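TRAP dicarboxylate transporter-DctP subunit (Desulfovibrio salexigens, PDB 4N6D) probably binds a small organic acid in the periplasm and hands it to a TRAP-type membrane transporter. Local coordinates at residues P149-K155 and K204-F210; N217-R223 and W280-Y285; C222-T228 and I287-M292. All coordinates share one frame; numbering follows the deposited sequence.

Contact 1: P149-K155 and K204-F210; sequences PSNIMTK and KGLFSSF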
loop_
_atom_site.group_PDB
_atom_site.type_symbol
_atom_site.label_atom_id
_atom_site.label_comp_id
_atom_site.label_asym_id
_atom_site.label_seq_id
_atom_site.Cartn_x
_atom_site.Cartn_y
_atom_site.Cartn_z
ATOM N N PRO A 149 3.663 -5.791 1.242
ATOM C CA PRO A 149 2.623 -6.791 1.032
ATOM C C PRO A 149 2.024 -7.307 2.324
ATOM O O PRO A 149 2.674 -7.312 3.372
ATOM C CB PRO A 149 3.373 -7.929 0.307
ATOM C CG PRO A 149 4.491 -7.235 -0.372
ATOM C CD PRO A 149 4.927 -6.178 0.593
ATOM N N SER A 150 0.774 -7.750 2.223
ATOM C CA SER A 150 0.063 -8.386 3.328
ATOM C C SER A 150 0.454 -9.838 3.460
ATOM O O SER A 150 0.498 -10.561 2.471
ATOM C CB SER A 150 -1.421 -8.290 3.058
ATOM O OG SER A 150 -1.797 -6.912 3.023
ATOM N N ASN A 151 0.681 -10.242 4.703
ATOM C CA ASN A 151 1.166 -11.561 5.063
ATOM C C ASN A 151 0.389 -12.065 6.284
ATOM O O ASN A 151 -0.340 -11.308 6.934
ATOM C CB ASN A 151 2.648 -11.475 5.382
ATOM C CG ASN A 151 3.487 -11.209 4.151
ATOM O OD1 ASN A 151 3.506 -12.014 3.224
ATOM N ND2 ASN A 151 4.216 -10.098 4.143
ATOM N N ILE A 152 0.542 -13.352 6.583
ATOM C CA ILE A 152 -0.243 -13.989 7.629
ATOM C C ILE A 152 0.641 -14.206 8.842
ATOM O O ILE A 152 1.644 -14.909 8.760
ATOM C CB ILE A 152 -0.811 -15.323 7.124
ATOM C CG1 ILE A 152 -1.743 -15.055 5.945
ATOM C CG2 ILE A 152 -1.577 -16.055 8.236
ATOM C CD1 ILE A 152 -2.273 -16.295 5.252
ATOM N N MET A 153 0.263 -13.586 9.960
ATOM C CA MET A 153 1.024 -13.631 11.192
ATOM C C MET A 153 0.154 -14.304 12.248
ATOM O O MET A 153 -0.959 -13.842 12.535
ATOM C CB MET A 153 1.370 -12.219 11.626
ATOM C CG MET A 153 2.318 -11.500 10.666
ATOM S SD MET A 153 2.311 -9.718 10.921
ATOM C CE MET A 153 0.850 -9.291 9.975
ATOM N N THR A 154 0.655 -15.384 12.834
ATOM C CA THR A 154 -0.192 -16.263 13.636
ATOM C C THR A 154 0.461 -16.809 14.907
ATOM O O THR A 154 1.684 -16.802 15.053
ATOM C CB THR A 154 -0.638 -17.494 12.806
ATOM O OG1 THR A 154 0.517 -18.142 12.259
ATOM C CG2 THR A 154 -1.588 -17.094 11.682
ATOM N N LYS A 155 -0.384 -17.272 15.823
ATOM C CA LYS A 155 0.056 -17.862 17.087
ATOM C C LYS A 155 0.674 -19.223 16.894
ATOM O O LYS A 155 1.608 -19.589 17.597
ATOM C CB LYS A 155 -1.129 -17.995 18.053
ATOM C CG LYS A 155 -1.769 -16.678 18.418
ATOM C CD LYS A 155 -2.929 -16.848 19.396
ATOM C CE LYS A 155 -2.518 -17.591 20.634
ATOM N NZ LYS A 155 -3.707 -17.749 21.533
ATOM N N LYS A 204 -6.721 -16.014 15.824
ATOM C CA LYS A 204 -5.483 -16.724 16.104
ATOM C C LYS A 204 -4.364 -16.173 15.224
ATOM O O LYS A 204 -3.297 -16.757 15.141
ATOM C CB LYS A 204 -5.683 -18.222 15.902
ATOM C CG LYS A 204 -6.753 -18.828 16.849
ATOM C CD LYS A 204 -6.932 -20.319 16.614
ATOM C CE LYS A 204 -7.835 -20.961 17.653
ATOM N NZ LYS A 204 -9.207 -20.403 17.651
ATOM N N GLY A 205 -4.624 -15.033 14.586
ATOM C CA GLY A 205 -3.599 -14.321 13.843
ATOM C C GLY A 205 -4.187 -13.125 13.125
ATOM O O GLY A 205 -5.364 -12.794 13.304
ATOM N N LEU A 206 -3.373 -12.466 12.317
ATOM C CA LEU A 206 -3.874 -11.367 11.517
ATOM C C LEU A 206 -3.220 -11.319 10.151
ATOM O O LEU A 206 -2.162 -11.901 9.931
ATOM C CB LEU A 206 -3.733 -10.028 12.249
ATOM C CG LEU A 206 -2.353 -9.402 12.438
ATOM C CD1 LEU A 206 -2.524 -7.974 12.914
ATOM C CD2 LEU A 206 -1.521 -10.159 13.428
ATOM N N PHE A 207 -3.892 -10.634 9.236
ATOM C CA PHE A 207 -3.466 -10.533 7.849
ATOM C C PHE A 207 -3.157 -9.065 7.628
ATOM O O PHE A 207 -4.072 -8.210 7.555
ATOM C CB PHE A 207 -4.607 -10.984 6.951
ATOM C CG PHE A 207 -4.178 -11.623 5.647
ATOM C CD1 PHE A 207 -2.922 -11.416 5.097
ATOM C CD2 PHE A 207 -5.087 -12.407 4.957
ATOM C CE1 PHE A 207 -2.573 -12.027 3.862
ATOM C CE2 PHE A 207 -4.757 -13.008 3.747
ATOM C CZ PHE A 207 -3.494 -12.818 3.202
ATOM N N SER A 208 -1.870 -8.748 7.586
ATOM C CA SER A 208 -1.431 -7.367 7.476
ATOM C C SER A 208 0.035 -7.332 7.040
ATOM O O SER A 208 0.659 -8.355 6.811
ATOM C CB SER A 208 -1.592 -6.673 8.831
ATOM O OG SER A 208 -1.522 -5.266 8.694
ATOM N N SER A 209 0.605 -6.147 6.916
ATOM C CA SER A 209 2.020 -6.095 6.621
ATOM C C SER A 209 2.837 -6.338 7.896
ATOM O O SER A 209 2.368 -6.124 9.015
ATOM C CB SER A 209 2.431 -4.802 5.914
ATOM O OG SER A 209 2.029 -3.674 6.629
ATOM N N PHE A 210 4.058 -6.807 7.706
ATOM C CA PHE A 210 4.917 -7.243 8.807
ATOM C C PHE A 210 5.326 -6.133 9.768
ATOM O O PHE A 210 5.775 -6.432 10.876
ATOM C CB PHE A 210 6.200 -7.901 8.271
ATOM C CG PHE A 210 6.028 -9.310 7.730
ATOM C CD1 PHE A 210 5.097 -10.186 8.259
ATOM C CD2 PHE A 210 6.834 -9.757 6.699
ATOM C CE1 PHE A 210 4.967 -11.491 7.763
ATOM C CE2 PHE A 210 6.719 -11.044 6.200
ATOM C CZ PHE A 210 5.795 -11.924 6.733
HETATM O O HOH W 1 4.891 -7.172 5.008
#
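Met153 and Leu206 face each other as a hydrogen-bonded pair where strands 151-154 and 205-208 run antiparallel, the latter forming an outermost strand of a four-stranded mixed sheet in this solute-binding fold. Met153 N reaches Leu206 O at 3.0 Å in a nearly straight bond, and Leu206 N returns to Met153 O. Asn151 and Ser208 exchange the other pair of bonds, Asn151 N to Ser208 O and Ser208 N to Asn151 O.

The Met153 side chain spans several partners. Its CB rests near Leu206 CD2; CG comes in at the rim of the Phe210 ring, in its plane; SD continues along that edge, 3.9 Å from Phe210 CD1, a Met-aromatic contact. A bend at chi3 (-82°) then turns CE back to the strand, against Ser208 CB and the Ser208 carbonyl.

The Asn151 amide lies over one face of the Phe210 ring, the two planes 18° apart and ND2 offset toward the rim. Its OD1 accepts from Asn229 N, which holds the flat group in place, while water 1 joins Pro149 O to Phe210 N and weakly to Asn151 ND2.

On the other side of the sheet Phe207 is packed among Ile152 and, from helix 173-181, Leu175 and Leu179. Ile152 CG1 sits over the Phe207 ring, 3.8 Å from its centroid, in a CH-pi contact.

Contact 2: N217-R223 and W280-Y285; sequences NFAEICR and WAKDKY
With CG of Tyr285 turned beside its backbone N (chi1 -52°), the phenol swings from the end of helix 249-285 onto the loop 217-223, while Asn217 extends CG opposite its own N (chi1 -164°) and brings OD1 to meet it. Tyr285 OH donates to Asn217 OD1 at 3.0 Å, in the amide plane and on a lone pair. The same OD1 lies at the edge of the Trp280 indole, 3.4 Å from CH2, with the amide steeply inclined to the ring.

Glu220 CA is centred over one face of the Tyr285 ring, 3.7 Å from the centroid, a CH-pi contact; Lys284 CG covers the opposite face, so the phenol is sandwiched. Glu220 OE1 takes a bond from Asn217 ND2, which steadies the amide that receives the tyrosine.

The NE/NH2 edge of Arg223 gives two bonds to Glu220 O, NH2 in the carbonyl plane on a lone pair and NE from above it. Glu220 O lies nearly in the guanidinium plane, and a face of the group is turned to Tyr285 CD1, guanidinium and ring tilted by 44°.

Deeper in, Ala219 CB meets Ala281 CB at 3.6 Å, a close approach allowed by two small side chains. The loop, with helical backbone angles at 218-220, thus packs on the C-terminal end of the long helix 249-285 of the family 7 solute-binding fold, Tyr285 both stacked on Glu220 CA and hydrogen-bonded to Asn217.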
loop_
_atom_site.group_PDB
_atom_site.type_symbol
_atom_site.label_atom_id
_atom_site.label_comp_id
_atom_site.label_asym_id
_atom_site.label_seq_id
_atom_site.Cartn_x
_atom_site.Cartn_y
_atom_site.Cartn_z
ATOM N N ASN A 217 3.599 -4.432 18.400
ATOM C CA ASN A 217 4.047 -5.513 19.278
ATOM C C ASN A 217 3.293 -6.818 19.061
ATOM O O ASN A 217 3.186 -7.633 19.978
ATOM C CB ASN A 217 3.930 -5.099 20.754
ATOM C CG ASN A 217 4.730 -6.012 21.691
ATOM O OD1 ASN A 217 5.783 -6.541 21.334
ATOM N ND2 ASN A 217 4.205 -6.225 22.885
ATOM N N PHE A 218 2.785 -7.041 17.848
ATOM C CA PHE A 218 2.087 -8.296 17.587
ATOM C C PHE A 218 2.995 -9.522 17.673
ATOM O O PHE A 218 2.519 -10.640 17.855
ATOM C CB PHE A 218 1.334 -8.249 16.259
ATOM C CG PHE A 218 0.016 -7.553 16.359
ATOM C CD1 PHE A 218 -0.994 -8.089 17.135
ATOM C CD2 PHE A 218 -0.212 -6.368 15.694
ATOM C CE1 PHE A 218 -2.203 -7.449 17.244
ATOM C CE2 PHE A 218 -1.422 -5.724 15.805
ATOM C CZ PHE A 218 -2.410 -6.263 16.581
ATOM N N ALA A 219 4.305 -9.324 17.566
ATOM C CA ALA A 219 5.240 -10.431 17.630
ATOM C C ALA A 219 5.261 -11.090 19.007
ATOM O O ALA A 219 5.673 -12.232 19.123
ATOM C CB ALA A 219 6.631 -9.976 17.267
ATOM N N GLU A 220 4.811 -10.389 20.051
ATOM C CA GLU A 220 4.803 -11.005 21.369
ATOM C C GLU A 220 3.888 -12.214 21.368
ATOM O O GLU A 220 4.154 -13.204 22.041
ATOM C CB GLU A 220 4.379 -10.035 22.472
ATOM C CG GLU A 220 4.482 -10.661 23.870
ATOM C CD GLU A 220 4.531 -9.640 24.973
ATOM O OE1 GLU A 220 4.142 -8.485 24.729
ATOM O OE2 GLU A 220 4.961 -9.999 26.092
ATOM N N ILE A 221 2.811 -12.111 20.602
ATOM C CA ILE A 221 1.782 -13.129 20.559
ATOM C C ILE A 221 1.891 -14.020 19.322
ATOM O O ILE A 221 1.733 -15.238 19.418
ATOM C CB ILE A 221 0.394 -12.467 20.570
ATOM C CG1 ILE A 221 0.214 -11.655 21.851
ATOM C CG2 ILE A 221 -0.690 -13.523 20.433
ATOM C CD1 ILE A 221 -1.065 -10.842 21.857
ATOM N N CYS A 222 2.171 -13.414 18.166
ATOM C CA CYS A 222 2.209 -14.146 16.903
ATOM C C CYS A 222 3.641 -14.288 16.466
ATOM O O CYS A 222 4.198 -13.374 15.873
ATOM C CB CYS A 222 1.458 -13.400 15.810
ATOM S SG CYS A 222 -0.268 -13.105 16.221
ATOM N N ARG A 223 4.219 -15.451 16.732
ATOM C CA ARG A 223 5.631 -15.668 16.485
ATOM C C ARG A 223 5.934 -16.514 15.265
ATOM O O ARG A 223 7.064 -16.959 15.106
ATOM C CB ARG A 223 6.249 -16.304 17.730
ATOM C CG ARG A 223 6.053 -15.396 18.933
ATOM C CD ARG A 223 6.845 -15.793 20.132
ATOM N NE ARG A 223 6.457 -14.952 21.260
ATOM C CZ ARG A 223 7.055 -14.970 22.444
ATOM N NH1 ARG A 223 8.094 -15.768 22.651
ATOM N NH2 ARG A 223 6.618 -14.179 23.416
ATOM N N TRP A 280 13.936 -6.889 14.812
ATOM C CA TRP A 280 13.585 -6.630 16.216
ATOM C C TRP A 280 12.804 -7.812 16.806
ATOM O O TRP A 280 13.109 -8.294 17.893
ATOM C CB TRP A 280 12.771 -5.351 16.315
ATOM C CG TRP A 280 12.241 -4.983 17.679
ATOM C CD1 TRP A 280 12.845 -4.187 18.606
ATOM C CD2 TRP A 280 10.978 -5.364 18.240
ATOM N NE1 TRP A 280 12.040 -4.059 19.719
ATOM C CE2 TRP A 280 10.887 -4.769 19.511
ATOM C CE3 TRP A 280 9.910 -6.144 17.783
ATOM C CZ2 TRP A 280 9.784 -4.944 20.335
ATOM C CZ3 TRP A 280 8.813 -6.314 18.611
ATOM C CH2 TRP A 280 8.758 -5.713 19.860
ATOM N N ALA A 281 11.815 -8.286 16.059
ATOM C CA ALA A 281 10.971 -9.372 16.520
ATOM C C ALA A 281 11.757 -10.678 16.653
ATOM O O ALA A 281 11.489 -11.469 17.556
ATOM C CB ALA A 281 9.796 -9.552 15.567
ATOM N N LYS A 282 12.692 -10.923 15.734
ATOM C CA LYS A 282 13.498 -12.125 15.799
ATOM C C LYS A 282 14.409 -12.075 17.034
ATOM O O LYS A 282 14.554 -13.055 17.767
ATOM C CB LYS A 282 14.324 -12.292 14.525
ATOM C CG LYS A 282 14.908 -13.677 14.400
ATOM C CD LYS A 282 15.689 -13.887 13.111
ATOM C CE LYS A 282 16.035 -15.363 12.961
ATOM N NZ LYS A 282 17.199 -15.591 12.067
ATOM N N ASP A 283 15.016 -10.915 17.265
ATOM C CA ASP A 283 15.902 -10.745 18.416
ATOM C C ASP A 283 15.145 -10.910 19.731
ATOM O O ASP A 283 15.641 -11.545 20.672
ATOM C CB ASP A 283 16.568 -9.366 18.348
ATOM C CG ASP A 283 17.542 -9.128 19.479
ATOM O OD1 ASP A 283 18.522 -9.878 19.577
ATOM O OD2 ASP A 283 17.332 -8.174 20.248
ATOM N N LYS A 284 13.944 -10.356 19.806
ATOM C CA LYS A 284 13.208 -10.349 21.065
ATOM C C LYS A 284 12.411 -11.619 21.331
ATOM O O LYS A 284 12.348 -12.080 22.475
ATOM C CB LYS A 284 12.283 -9.142 21.144
ATOM C CG LYS A 284 11.631 -8.974 22.517
ATOM C CD LYS A 284 11.084 -7.569 22.733
ATOM C CE LYS A 284 10.638 -7.382 24.181
ATOM N NZ LYS A 284 9.853 -6.143 24.351
ATOM N N TYR A 285 11.775 -12.159 20.297
ATOM C CA TYR A 285 10.864 -13.287 20.492
ATOM C C TYR A 285 11.126 -14.506 19.620
ATOM O O TYR A 285 10.314 -15.426 19.609
ATOM C CB TYR A 285 9.418 -12.847 20.254
ATOM C CG TYR A 285 8.961 -11.622 21.029
ATOM C CD1 TYR A 285 8.700 -11.681 22.393
ATOM C CD2 TYR A 285 8.735 -10.428 20.367
ATOM C CE1 TYR A 285 8.241 -10.548 23.077
ATOM C CE2 TYR A 285 8.291 -9.310 21.030
ATOM C CZ TYR A 285 8.046 -9.371 22.368
ATOM O OH TYR A 285 7.599 -8.224 22.993
#

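Contact 3: C222-T228 and I287-M292; sequences CRYETET and IEMIKM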
loop_
_atom_site.group_PDB
_atom_site.type_symbol
_atom_site.label_atom_id
_atom_site.label_comp_id
_atom_site.label_asym_id
_atom_site.label_seq_id
_atom_site.Cartn_x
_atom_site.Cartn_y
_atom_site.Cartn_z
ATOM N N CYS A 222 2.171 -13.414 18.166
ATOM C CA CYS A 222 2.209 -14.146 16.903
ATOM C C CYS A 222 3.641 -14.288 16.466
ATOM O O CYS A 222 4.198 -13.374 15.873
ATOM C CB CYS A 222 1.458 -13.400 15.810
ATOM S SG CYS A 222 -0.268 -13.105 16.221
ATOM N N ARG A 223 4.219 -15.451 16.732
ATOM C CA ARG A 223 5.631 -15.668 16.485
ATOM C C ARG A 223 5.934 -16.514 15.265
ATOM O O ARG A 223 7.064 -16.959 15.106
ATOM C CB ARG A 223 6.249 -16.304 17.730
ATOM C CG ARG A 223 6.053 -15.396 18.933
ATOM C CD ARG A 223 6.845 -15.793 20.132
ATOM N NE ARG A 223 6.457 -14.952 21.260
ATOM C CZ ARG A 223 7.055 -14.970 22.444
ATOM N NH1 ARG A 223 8.094 -15.768 22.651
ATOM N NH2 ARG A 223 6.618 -14.179 23.416
ATOM N N TYR A 224 4.912 -16.753 14.438
ATOM C CA TYR A 224 5.065 -17.472 13.172
ATOM C C TYR A 224 4.498 -16.612 12.058
ATOM O O TYR A 224 3.322 -16.227 12.067
ATOM C CB TYR A 224 4.379 -18.839 13.211
ATOM C CG TYR A 224 4.940 -19.671 14.317
ATOM C CD1 TYR A 224 6.079 -20.437 14.122
ATOM C CD2 TYR A 224 4.363 -19.658 15.585
ATOM C CE1 TYR A 224 6.626 -21.187 15.136
ATOM C CE2 TYR A 224 4.906 -20.402 16.614
ATOM C CZ TYR A 224 6.049 -21.157 16.379
ATOM O OH TYR A 224 6.610 -21.921 17.369
ATOM N N GLU A 225 5.370 -16.274 11.116
ATOM C CA GLU A 225 5.051 -15.294 10.104
ATOM C C GLU A 225 5.146 -15.986 8.748
ATOM O O GLU A 225 6.246 -16.360 8.302
ATOM C CB GLU A 225 6.036 -14.128 10.170
ATOM C CG GLU A 225 6.634 -13.847 11.556
ATOM C CD GLU A 225 5.599 -13.560 12.646
ATOM O OE1 GLU A 225 4.408 -13.358 12.322
ATOM O OE2 GLU A 225 5.987 -13.549 13.853
ATOM N N THR A 226 4.004 -16.153 8.092
ATOM C CA THR A 226 3.978 -16.824 6.788
ATOM C C THR A 226 3.925 -15.802 5.663
ATOM O O THR A 226 2.961 -15.045 5.546
ATOM C CB THR A 226 2.793 -17.787 6.715
ATOM O OG1 THR A 226 2.947 -18.763 7.760
ATOM C CG2 THR A 226 2.754 -18.493 5.360
ATOM N N GLU A 227 4.975 -15.772 4.854
ATOM C CA GLU A 227 5.114 -14.765 3.812
ATOM C C GLU A 227 4.387 -15.206 2.547
ATOM O O GLU A 227 4.905 -15.935 1.698
ATOM C CB GLU A 227 6.584 -14.458 3.523
ATOM C CG GLU A 227 6.774 -13.128 2.775
ATOM C CD GLU A 227 8.229 -12.723 2.593
ATOM O OE1 GLU A 227 9.066 -13.634 2.386
ATOM O OE2 GLU A 227 8.529 -11.497 2.676
ATOM N N THR A 228 3.143 -14.785 2.458
ATOM C CA THR A 228 2.297 -15.070 1.309
ATOM C C THR A 228 2.393 -13.983 0.233
ATOM O O THR A 228 2.008 -14.220 -0.920
ATOM C CB THR A 228 0.833 -15.153 1.734
ATOM O OG1 THR A 228 0.475 -13.944 2.420
ATOM C CG2 THR A 228 0.591 -16.342 2.639
ATOM N N ILE A 287 10.950 -15.094 16.416
ATOM C CA ILE A 287 9.931 -15.383 15.444
ATOM C C ILE A 287 10.533 -16.222 14.333
ATOM O O ILE A 287 11.751 -16.224 14.118
ATOM C CB ILE A 287 9.293 -14.086 14.865
ATOM C CG1 ILE A 287 10.337 -13.225 14.165
ATOM C CG2 ILE A 287 8.598 -13.291 15.971
ATOM C CD1 ILE A 287 9.763 -12.283 13.126
ATOM N N GLU A 288 9.662 -16.939 13.628
ATOM C CA GLU A 288 10.075 -17.788 12.520
ATOM C C GLU A 288 9.380 -17.328 11.249
ATOM O O GLU A 288 8.172 -17.113 11.245
ATOM C CB GLU A 288 9.721 -19.255 12.793
ATOM C CG GLU A 288 10.111 -20.177 11.645
ATOM C CD GLU A 288 9.647 -21.609 11.827
ATOM O OE1 GLU A 288 9.220 -21.973 12.946
ATOM O OE2 GLU A 288 9.716 -22.371 10.833
ATOM N N MET A 289 10.160 -17.186 10.183
ATOM C CA MET A 289 9.626 -16.857 8.864
ATOM C C MET A 289 9.341 -18.135 8.096
ATOM O O MET A 289 10.187 -19.012 7.991
ATOM C CB MET A 289 10.616 -16.002 8.081
ATOM C CG MET A 289 11.138 -14.796 8.822
ATOM S SD MET A 289 9.858 -13.644 9.354
ATOM C CE MET A 289 9.087 -13.216 7.773
ATOM N N ILE A 290 8.140 -18.222 7.546
ATOM C CA ILE A 290 7.691 -19.412 6.842
ATOM C C ILE A 290 7.263 -19.085 5.410
ATOM O O ILE A 290 6.669 -18.042 5.166
ATOM C CB ILE A 290 6.490 -20.025 7.571
ATOM C CG1 ILE A 290 6.893 -20.423 8.989
ATOM C CG2 ILE A 290 5.974 -21.238 6.789
ATOM C CD1 ILE A 290 5.724 -20.813 9.872
ATOM N N LYS A 291 7.598 -19.971 4.470
ATOM C CA LYS A 291 7.051 -19.916 3.119
ATOM C C LYS A 291 6.275 -21.184 2.848
ATOM O O LYS A 291 6.710 -22.274 3.205
ATOM C CB LYS A 291 8.164 -19.787 2.075
ATOM C CG LYS A 291 8.899 -18.458 2.091
ATOM C CD LYS A 291 10.006 -18.439 1.024
ATOM C CE LYS A 291 10.770 -17.114 0.963
ATOM N NZ LYS A 291 11.489 -16.796 2.221
ATOM N N MET A 292 5.118 -21.046 2.218
ATOM C CA MET A 292 4.371 -22.226 1.790
ATOM C C MET A 292 4.975 -22.815 0.517
ATOM O O MET A 292 5.751 -22.160 -0.182
ATOM C CB MET A 292 2.901 -21.874 1.576
ATOM C CG MET A 292 2.182 -21.457 2.878
ATOM S SD MET A 292 0.398 -21.503 2.624
ATOM C CE MET A 292 0.009 -19.802 2.921
HETATM O O HOH W 2 4.008 -18.482 1.320
HETATM O O HOH W 3 9.596 -16.321 4.351
#
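Glu225 and Ile287 make the dense end of this contact. The Glu225 chain folds at chi2 (-58°), laying CG against Ile287 CD1 and bringing OE2 within 3.4 Å of Ile287 CG2, the two side chains crossing at about a right angle. OE2 also lies 2.7 Å from Cys222 O. Ile287 in turn packs on Leu278 of helix 249-285. On the face of Glu225, exposed Met289 curls SD to 3.9 Å from Glu225 CG.

On the face shared by Tyr224, Thr226, Glu288 and Ile290, Ile290 CD1 reaches Tyr224 CB and Thr226 OG1, whose hydroxyl is bonded to Val158 O. Glu288 sets OE1 at the edge of the Tyr224 ring, while its OE2 pairs with Arg159. Farther along, Met292 CE touches both threonine methyls, 3.5 Å from Thr228 CG2 and 3.9 Å from Thr226 CG2.

Strands 224-226 and 288-290 run parallel, 288-290 being an outermost strand of the four-stranded mixed sheet. A ladder of four backbone bonds joins them: Glu288 N to Arg223 O, Glu225 N to Glu288 O, Ile290 N to Glu225 O and Glu227 N to Ile290 O, the last 2.8 Å long. On its other side strand 224-226 carries a classic beta bulge, Arg223 and Tyr224 both facing Thr154.

The exposed rim beyond the ladder is looser. Glu227 and Lys291 run side by side, but OE1 and NZ stay 4.0 Å apart, a long salt bridge; water 3 accepts from Lys291 NZ and gives only weak bonds to Glu227 OE1 and Ile290 O. Water 2 bridges Glu227 O and Met292 N where the strands part.

Contacts 1 and 3 belong to one sheet, ordered 205-208, 151-154, 224-226, 288-290, their centres 8 Å apart. The inner strands join them: Ile152 O lies 2.8 Å from Thr226 N and Thr154 N 2.9 Å from Tyr224 O, both probable hydrogen bonds. Contact 2 packs beside this sheet, its centre about 12 Å from that of contact 1 and 11 Å from that of contact 3. It shares Cys222 and Arg223 with contact 3, and Ala281 CB touches Ile287 CD1 at 3.7 Å. None includes Arg81, Met84 or Arg138, which contact the triiodobenzene compound used for phasing; the ligand-binding site of this open form holds the C-terminus of a symmetry mate.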